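Local coordinates for protein DNA polymerase III, beta subunit (Eubacterium rectale, PDB 3T0P) that probably encircles DNA as a ring-shaped head-to-tail homodimer, tethering DNA polymerases and other proteins to it and so conferring processivity, at residues B[122-136]-B[207-220]. Numbering follows the deposited sequence.
Sequences VERNESIVLSQFTLK and IPGSADEDVVIYIT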
# COMPACT_ATOMS: atom_id res chain seq x y z
N VAL B 122 -31.40 20.76 -6.84
CA VAL B 122 -32.21 19.73 -6.18
C VAL B 122 -32.97 20.44 -5.07
O VAL B 122 -32.34 21.06 -4.20
CB VAL B 122 -31.40 18.50 -5.66
CG1 VAL B 122 -32.33 17.45 -5.05
CG2 VAL B 122 -30.55 17.88 -6.75
N GLU B 123 -34.30 20.37 -5.11
CA GLU B 123 -35.13 21.00 -4.09
C GLU B 123 -34.90 20.32 -2.74
O GLU B 123 -34.91 19.10 -2.65
CB GLU B 123 -36.61 21.02 -4.46
CG GLU B 123 -37.36 22.09 -3.67
CD GLU B 123 -38.79 22.36 -4.07
OE1 GLU B 123 -39.00 23.10 -5.06
OE2 GLU B 123 -39.70 21.90 -3.35
N ARG B 124 -34.63 21.13 -1.71
CA ARG B 124 -34.36 20.65 -0.36
C ARG B 124 -35.64 20.68 0.45
O ARG B 124 -36.09 21.75 0.87
CB ARG B 124 -33.26 21.47 0.30
CG ARG B 124 -31.86 21.03 -0.10
CD ARG B 124 -30.89 22.19 -0.05
NE ARG B 124 -29.49 21.76 -0.22
CZ ARG B 124 -28.93 21.45 -1.39
NH1 ARG B 124 -29.64 21.45 -2.51
NH2 ARG B 124 -27.65 21.10 -1.44
N ASN B 125 -36.24 19.50 0.64
CA ASN B 125 -37.45 19.37 1.42
C ASN B 125 -37.03 18.96 2.82
O ASN B 125 -36.29 19.70 3.49
CB ASN B 125 -38.42 18.39 0.74
CG ASN B 125 -38.80 18.79 -0.67
OD1 ASN B 125 -39.06 19.97 -0.97
ND2 ASN B 125 -38.80 17.82 -1.58
N GLU B 126 -37.52 17.81 3.25
CA GLU B 126 -37.25 17.22 4.55
C GLU B 126 -35.77 16.80 4.61
O GLU B 126 -35.25 16.24 3.64
CB GLU B 126 -38.19 16.03 4.75
CG GLU B 126 -38.18 15.44 6.15
CD GLU B 126 -39.19 14.33 6.40
OE1 GLU B 126 -39.27 13.40 5.57
OE2 GLU B 126 -39.89 14.40 7.43
N SER B 127 -35.11 17.14 5.71
CA SER B 127 -33.70 16.85 5.99
C SER B 127 -33.57 15.75 7.01
O SER B 127 -34.35 15.70 7.96
CB SER B 127 -33.00 18.09 6.51
OG SER B 127 -33.72 18.58 7.63
N ILE B 128 -32.59 14.88 6.83
CA ILE B 128 -32.28 13.79 7.74
C ILE B 128 -30.86 14.05 8.28
O ILE B 128 -29.95 14.26 7.50
CB ILE B 128 -32.40 12.42 7.00
CG1 ILE B 128 -33.87 12.12 6.61
CG2 ILE B 128 -31.83 11.27 7.82
CD1 ILE B 128 -34.27 12.47 5.11
N VAL B 129 -30.68 14.03 9.60
CA VAL B 129 -29.36 14.23 10.18
C VAL B 129 -28.80 12.91 10.77
O VAL B 129 -29.43 12.29 11.61
CB VAL B 129 -29.36 15.35 11.25
CG1 VAL B 129 -27.96 15.53 11.84
CG2 VAL B 129 -29.87 16.66 10.68
N LEU B 130 -27.59 12.56 10.38
CA LEU B 130 -26.82 11.43 10.91
C LEU B 130 -25.44 11.94 11.25
O LEU B 130 -24.94 12.85 10.57
CB LEU B 130 -26.69 10.28 9.88
CG LEU B 130 -27.96 9.62 9.38
CD1 LEU B 130 -27.65 8.69 8.23
CD2 LEU B 130 -28.67 8.87 10.48
N SER B 131 -24.77 11.34 12.25
CA SER B 131 -23.37 11.73 12.49
C SER B 131 -22.55 11.19 11.34
O SER B 131 -22.99 10.25 10.66
CB SER B 131 -22.84 11.24 13.84
OG SER B 131 -22.70 9.83 13.94
N GLN B 132 -21.42 11.82 11.06
CA GLN B 132 -20.47 11.37 10.06
C GLN B 132 -20.11 9.90 10.37
O GLN B 132 -20.06 9.08 9.46
CB GLN B 132 -19.21 12.24 10.09
CG GLN B 132 -19.32 13.54 9.31
CD GLN B 132 -18.05 14.35 9.38
OE1 GLN B 132 -16.98 13.88 9.78
NE2 GLN B 132 -18.17 15.62 9.06
N PHE B 133 -19.90 9.59 11.67
CA PHE B 133 -19.56 8.26 12.17
C PHE B 133 -20.63 7.23 11.78
O PHE B 133 -20.30 6.20 11.21
CB PHE B 133 -19.41 8.29 13.70
CG PHE B 133 -19.11 6.93 14.28
CD1 PHE B 133 -17.82 6.40 14.21
CD2 PHE B 133 -20.11 6.16 14.86
CE1 PHE B 133 -17.55 5.12 14.71
CE2 PHE B 133 -19.83 4.89 15.38
CZ PHE B 133 -18.55 4.39 15.32
N THR B 134 -21.90 7.52 12.10
CA THR B 134 -23.02 6.62 11.82
C THR B 134 -23.11 6.33 10.31
O THR B 134 -23.26 5.17 9.94
CB THR B 134 -24.29 7.22 12.37
OG1 THR B 134 -24.15 7.34 13.79
CG2 THR B 134 -25.52 6.41 12.05
N LEU B 135 -22.97 7.37 9.46
CA LEU B 135 -23.09 7.18 8.03
C LEU B 135 -21.92 6.37 7.49
O LEU B 135 -22.12 5.48 6.67
CB LEU B 135 -23.22 8.53 7.29
CG LEU B 135 -23.29 8.46 5.75
CD1 LEU B 135 -24.50 7.59 5.26
CD2 LEU B 135 -23.31 9.85 5.13
N LYS B 136 -20.72 6.69 7.93
CA LYS B 136 -19.53 5.98 7.47
C LYS B 136 -19.59 4.54 7.93
O LYS B 136 -19.33 3.64 7.13
CB LYS B 136 -18.25 6.68 7.96
CG LYS B 136 -16.98 6.18 7.27
CD LYS B 136 -15.77 7.07 7.60
CE LYS B 136 -14.52 6.62 6.87
NZ LYS B 136 -13.48 7.69 6.85
N ILE B 207 -15.58 11.46 3.94
CA ILE B 207 -16.23 11.72 5.22
C ILE B 207 -15.25 11.32 6.32
O ILE B 207 -14.84 10.15 6.41
CB ILE B 207 -17.64 11.02 5.30
CG1 ILE B 207 -18.75 12.04 5.09
CG2 ILE B 207 -17.89 10.26 6.58
CD1 ILE B 207 -20.07 11.43 4.67
N PRO B 208 -14.83 12.30 7.16
CA PRO B 208 -13.85 11.99 8.22
C PRO B 208 -14.34 10.92 9.19
O PRO B 208 -13.57 10.03 9.55
CB PRO B 208 -13.64 13.34 8.91
CG PRO B 208 -14.00 14.36 7.87
CD PRO B 208 -15.16 13.74 7.14
N GLY B 209 -15.64 10.97 9.53
CA GLY B 209 -16.26 9.98 10.40
C GLY B 209 -16.33 10.34 11.87
O GLY B 209 -16.43 9.44 12.72
N SER B 210 -16.32 11.64 12.21
CA SER B 210 -16.46 12.03 13.61
C SER B 210 -17.89 11.77 14.11
O SER B 210 -18.88 11.98 13.38
CB SER B 210 -16.12 13.50 13.80
OG SER B 210 -16.59 13.96 15.06
N ALA B 211 -17.99 11.35 15.38
CA ALA B 211 -19.25 11.10 16.07
C ALA B 211 -19.85 12.44 16.55
O ALA B 211 -21.03 12.52 16.86
CB ALA B 211 -19.01 10.17 17.24
N ASP B 212 -19.03 13.49 16.57
CA ASP B 212 -19.38 14.83 17.02
C ASP B 212 -19.82 15.77 15.85
O ASP B 212 -20.29 16.87 16.12
CB ASP B 212 -18.16 15.44 17.74
N GLU B 213 -19.60 15.36 14.59
CA GLU B 213 -19.93 16.13 13.40
C GLU B 213 -21.10 15.46 12.70
O GLU B 213 -21.20 14.25 12.74
CB GLU B 213 -18.72 16.24 12.46
CG GLU B 213 -17.67 17.25 12.89
CD GLU B 213 -16.56 17.44 11.87
OE1 GLU B 213 -15.65 16.58 11.81
OE2 GLU B 213 -16.60 18.45 11.12
N ASP B 214 -21.95 16.24 12.04
CA ASP B 214 -23.14 15.70 11.37
C ASP B 214 -23.15 15.85 9.85
O ASP B 214 -22.50 16.73 9.28
CB ASP B 214 -24.39 16.38 11.95
CG ASP B 214 -24.71 15.93 13.35
OD1 ASP B 214 -24.64 14.70 13.61
OD2 ASP B 214 -25.06 16.78 14.19
N VAL B 215 -23.96 15.02 9.21
CA VAL B 215 -24.24 15.00 7.78
C VAL B 215 -25.73 15.31 7.60
O VAL B 215 -26.58 14.67 8.24
CB VAL B 215 -23.85 13.64 7.10
CG1 VAL B 215 -24.02 13.72 5.57
CG2 VAL B 215 -22.40 13.28 7.43
N VAL B 216 -26.06 16.28 6.74
CA VAL B 216 -27.47 16.57 6.46
C VAL B 216 -27.80 15.91 5.12
O VAL B 216 -27.06 16.06 4.14
CB VAL B 216 -27.81 18.09 6.50
CG1 VAL B 216 -29.30 18.33 6.26
CG2 VAL B 216 -27.39 18.70 7.84
N ILE B 217 -28.84 15.10 5.09
CA ILE B 217 -29.20 14.35 3.89
C ILE B 217 -30.58 14.80 3.36
O ILE B 217 -31.51 14.95 4.15
CB ILE B 217 -29.16 12.81 4.19
CG1 ILE B 217 -27.73 12.37 4.61
CG2 ILE B 217 -29.65 11.96 2.98
CD1 ILE B 217 -27.65 10.96 5.25
N TYR B 218 -30.71 14.99 2.04
CA TYR B 218 -31.99 15.31 1.39
C TYR B 218 -32.27 14.28 0.34
O TYR B 218 -31.38 13.98 -0.45
CB TYR B 218 -31.97 16.71 0.74
CG TYR B 218 -31.76 17.85 1.70
CD1 TYR B 218 -32.83 18.42 2.39
CD2 TYR B 218 -30.49 18.35 1.95
CE1 TYR B 218 -32.64 19.46 3.29
CE2 TYR B 218 -30.28 19.40 2.84
CZ TYR B 218 -31.37 19.96 3.50
OH TYR B 218 -31.17 21.00 4.36
N ILE B 219 -33.48 13.73 0.33
CA ILE B 219 -33.92 12.74 -0.63
C ILE B 219 -35.08 13.36 -1.40
O ILE B 219 -36.17 13.52 -0.86
CB ILE B 219 -34.25 11.39 0.06
CG1 ILE B 219 -32.99 10.79 0.73
CG2 ILE B 219 -34.79 10.42 -0.96
CD1 ILE B 219 -33.22 9.70 1.77
N THR B 220 -34.79 13.85 -2.62
CA THR B 220 -35.76 14.54 -3.46
C THR B 220 -35.86 13.85 -4.80
O THR B 220 -35.13 14.18 -5.75
CB THR B 220 -35.46 16.04 -3.57
OG1 THR B 220 -35.45 16.60 -2.25
CG2 THR B 220 -36.52 16.82 -4.40
O HOH W 1 -35.67 16.50 0.64
O HOH W 2 -20.12 17.29 8.93
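Arg-124 lays its aliphatic chain across the ring of Tyr-218, with CG over the centre of one face, 3.5 Å from the centroid, in a CH-pi contact. The two side chains cross at about a right angle; in the conformer modelled here, the guanidinium is turned 45° from the ring and its NH2 pairs with Glu-227 in a salt bridge. Ser-127 CB lies 3.5 Å from Tyr-218 CE1, and the carbonyl O of Asn-125 meets the ring at its edge. Were Tyr-218 replaced by an alanine, the Arg-124 chain would probably lose the ring face it lies on, with a gap opened beside Ser-127 CB. Nearby, Thr-220 OG1 donates to Glu-123 O (2.6 Å) and accepts from a water that also joins Asn-125 N and Glu-126 O.

Strand 127-131 runs antiparallel to strand 214-220, with Ile-128/Ile-217 and Leu-130/Val-215 as hydrogen-bonded pairs. On their buried face Leu-130 CD1 touches Ile-217 CD1 (3.7 Å); from the helix, Leu-135 CD2 packs on Ile-207 CD1 of the preceding loop and on Val-215 CG1.

Gln-132 tucks into the 207-213 loop: with CG anti to its carbonyl carbon (chi1 -83°) and an extended chain beyond, OE1 accepts from Gly-209 N (3.2 Å) and, weakly, Ser-210 N, while NE2 reaches Asp-214 O through a water. Lys-136, fully extended, brings NZ to 2.8 Å from Ile-207 O. Helix 132-140 is thus fastened to the loop following helix 197-206. Strand 127-131, outermost in its antiparallel sheet within the chain, runs straight into this helix beside strand 214-220, part of the DNA-clamp fold of the beta sliding clamp's central domain.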